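Local atomic coordinates of pks18 (Mycobacterium tuberculosis, PDB entry 1TED), a protein that probably makes tri- and tetraketide alpha-pyrones by extending medium- and long-chain acyl-CoA starters with malonyl-CoA, as a homodimeric type III polyketide synthase. Residues Thr30-Leu38 with Leu242-Arg250. Sequence-based numbering, arbitrary orientation.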
# COMPACT_ATOMS: atom_id res chain seq x y z
N THR A 30 -1.22 9.11 25.02
CA THR A 30 -2.04 8.39 25.96
C THR A 30 -3.50 8.32 25.56
O THR A 30 -4.36 7.89 26.33
CB THR A 30 -1.88 9.03 27.34
OG1 THR A 30 -2.07 8.04 28.34
CG2 THR A 30 -2.85 10.16 27.53
N THR A 31 -3.78 8.74 24.33
CA THR A 31 -5.13 8.74 23.79
C THR A 31 -5.50 7.39 23.16
O THR A 31 -4.63 6.57 22.86
CB THR A 31 -5.26 9.83 22.71
OG1 THR A 31 -6.63 9.96 22.34
CG2 THR A 31 -4.44 9.47 21.48
N VAL A 32 -6.79 7.15 22.96
CA VAL A 32 -7.25 5.92 22.35
C VAL A 32 -7.99 6.21 21.03
O VAL A 32 -8.78 7.15 20.96
CB VAL A 32 -8.21 5.17 23.28
CG1 VAL A 32 -8.41 3.75 22.77
CG2 VAL A 32 -7.63 5.13 24.70
N ALA A 33 -7.72 5.41 20.00
CA ALA A 33 -8.36 5.61 18.70
C ALA A 33 -9.80 5.10 18.74
O ALA A 33 -10.08 4.04 19.29
CB ALA A 33 -7.58 4.88 17.61
N VAL A 34 -10.69 5.89 18.16
CA VAL A 34 -12.11 5.59 18.13
C VAL A 34 -12.69 5.69 16.71
O VAL A 34 -12.43 6.64 15.99
CB VAL A 34 -12.88 6.56 19.07
CG1 VAL A 34 -14.40 6.43 18.88
CG2 VAL A 34 -12.49 6.29 20.51
N ILE A 35 -13.47 4.68 16.32
CA ILE A 35 -14.13 4.70 15.02
C ILE A 35 -15.34 5.58 15.31
O ILE A 35 -16.25 5.16 16.02
CB ILE A 35 -14.62 3.31 14.59
CG1 ILE A 35 -13.42 2.40 14.32
CG2 ILE A 35 -15.52 3.43 13.37
CD1 ILE A 35 -13.80 0.92 14.23
N GLU A 36 -15.35 6.79 14.77
CA GLU A 36 -16.42 7.72 15.04
C GLU A 36 -17.48 7.75 13.96
O GLU A 36 -18.60 8.22 14.17
CB GLU A 36 -15.79 9.11 15.27
CG GLU A 36 -14.63 8.99 16.24
CD GLU A 36 -14.16 10.29 16.85
OE1 GLU A 36 -13.78 11.20 16.09
OE2 GLU A 36 -14.16 10.39 18.10
N GLY A 37 -17.13 7.21 12.79
CA GLY A 37 -18.06 7.16 11.68
C GLY A 37 -17.82 5.86 10.94
O GLY A 37 -16.69 5.41 10.83
N LEU A 38 -18.90 5.26 10.43
CA LEU A 38 -18.81 4.01 9.70
C LEU A 38 -19.94 3.91 8.68
O LEU A 38 -21.12 4.03 9.03
CB LEU A 38 -18.88 2.83 10.68
CG LEU A 38 -18.78 1.39 10.17
CD1 LEU A 38 -18.62 0.47 11.36
CD2 LEU A 38 -20.02 0.98 9.37
N LEU A 242 -17.98 8.72 25.81
CA LEU A 242 -18.35 8.58 24.41
C LEU A 242 -19.83 8.26 24.25
O LEU A 242 -20.44 7.65 25.13
CB LEU A 242 -17.50 7.49 23.74
CG LEU A 242 -15.96 7.61 23.81
CD1 LEU A 242 -15.34 6.28 23.46
CD2 LEU A 242 -15.47 8.69 22.86
N GLU A 243 -20.41 8.66 23.12
CA GLU A 243 -21.81 8.39 22.87
C GLU A 243 -22.04 7.00 22.30
O GLU A 243 -21.12 6.39 21.73
CB GLU A 243 -22.41 9.45 21.93
CG GLU A 243 -21.73 9.58 20.58
CD GLU A 243 -22.43 10.58 19.67
OE1 GLU A 243 -23.57 10.32 19.24
OE2 GLU A 243 -21.82 11.64 19.38
N PRO A 244 -23.26 6.46 22.46
CA PRO A 244 -23.63 5.14 21.96
C PRO A 244 -23.31 4.96 20.47
O PRO A 244 -23.51 5.88 19.67
CB PRO A 244 -25.12 5.07 22.26
CG PRO A 244 -25.22 5.80 23.54
CD PRO A 244 -24.35 7.03 23.27
N GLY A 245 -22.81 3.79 20.11
CA GLY A 245 -22.47 3.53 18.73
C GLY A 245 -20.98 3.68 18.45
O GLY A 245 -20.48 3.10 17.50
N LYS A 246 -20.28 4.47 19.26
CA LYS A 246 -18.85 4.67 19.06
C LYS A 246 -18.10 3.37 19.33
O LYS A 246 -18.47 2.58 20.21
CB LYS A 246 -18.32 5.80 19.97
CG LYS A 246 -18.09 7.14 19.25
CD LYS A 246 -19.40 7.84 18.92
CE LYS A 246 -19.34 8.66 17.62
NZ LYS A 246 -18.30 9.73 17.58
N VAL A 247 -17.03 3.14 18.56
CA VAL A 247 -16.25 1.92 18.70
C VAL A 247 -14.81 2.24 19.08
O VAL A 247 -14.10 2.89 18.31
CB VAL A 247 -16.24 1.13 17.38
CG1 VAL A 247 -15.41 -0.12 17.52
CG2 VAL A 247 -17.66 0.77 16.98
N VAL A 248 -14.39 1.78 20.25
CA VAL A 248 -13.02 2.02 20.71
C VAL A 248 -12.06 0.92 20.21
O VAL A 248 -12.32 -0.27 20.41
CB VAL A 248 -12.94 2.06 22.26
CG1 VAL A 248 -11.51 2.35 22.71
CG2 VAL A 248 -13.88 3.12 22.80
N VAL A 249 -10.98 1.32 19.55
CA VAL A 249 -10.00 0.36 19.07
C VAL A 249 -8.97 0.22 20.20
O VAL A 249 -8.01 0.99 20.29
CB VAL A 249 -9.31 0.82 17.75
CG1 VAL A 249 -8.33 -0.23 17.27
CG2 VAL A 249 -10.37 1.05 16.68
N ARG A 250 -9.21 -0.76 21.06
CA ARG A 250 -8.38 -1.02 22.22
C ARG A 250 -6.99 -1.59 21.95
O ARG A 250 -6.02 -1.16 22.57
CB ARG A 250 -9.14 -1.94 23.17
CG ARG A 250 -10.52 -1.39 23.56
CD ARG A 250 -11.32 -2.39 24.38
NE ARG A 250 -10.57 -2.85 25.54
CZ ARG A 250 -11.05 -3.65 26.48
NH1 ARG A 250 -12.31 -4.10 26.40
NH2 ARG A 250 -10.28 -4.01 27.50
O HOH W 1 -6.29 3.15 20.42
O HOH W 2 -19.42 4.66 14.95
O HOH W 3 -16.21 10.25 20.04
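The flat carbonyl of V247 takes I35 N in its plane, 2.7 Å from V247 O, while V34 CA lies 3.4 Å from V247 O, a CA-H...O contact. V249 N reaches A33 O at 2.9 Å, tilted 20° from that carbonyl's plane; the return bond from V247 N to I35 O is weak. A water accepts from A33 N and donates to V249 O, bridging the strands.

On one sheet face lie small A33 and I35, V247 and V249. I35 and V247 run side by side, CD1 against CG1 at 3.8 Å, and I35 CG1 crosses V249 CG2; these three branched aliphatics suit a buried layer, which helix 349-361 covers at V247. The other face carries V34 and V248. V32, its CB turned toward the partner strand, presses CG1 tightly on V248 CG1 at 3.4 Å, each methyl set anti to its own backbone N. V34 lies against L242 CD1 and, at 3.8 Å from its CG1, against K246 CG. Bent along its chain, K246 brings NZ over E36 CB; E36 OE2 stays 4.2 Å from NZ, and a water links them, weakly on the lysine side.

The type II turn from E243 to K246 leads into strand 247-256; P244 suits its second position by its fixed phi, and G245 its third, where phi is positive and a side chain would jam against the preceding carbonyl oxygen. Strand 32-41, with a classic bulge at E36 and G37 opposite V232, pairs antiparallel here within the central mixed sheet of the thiolase fold.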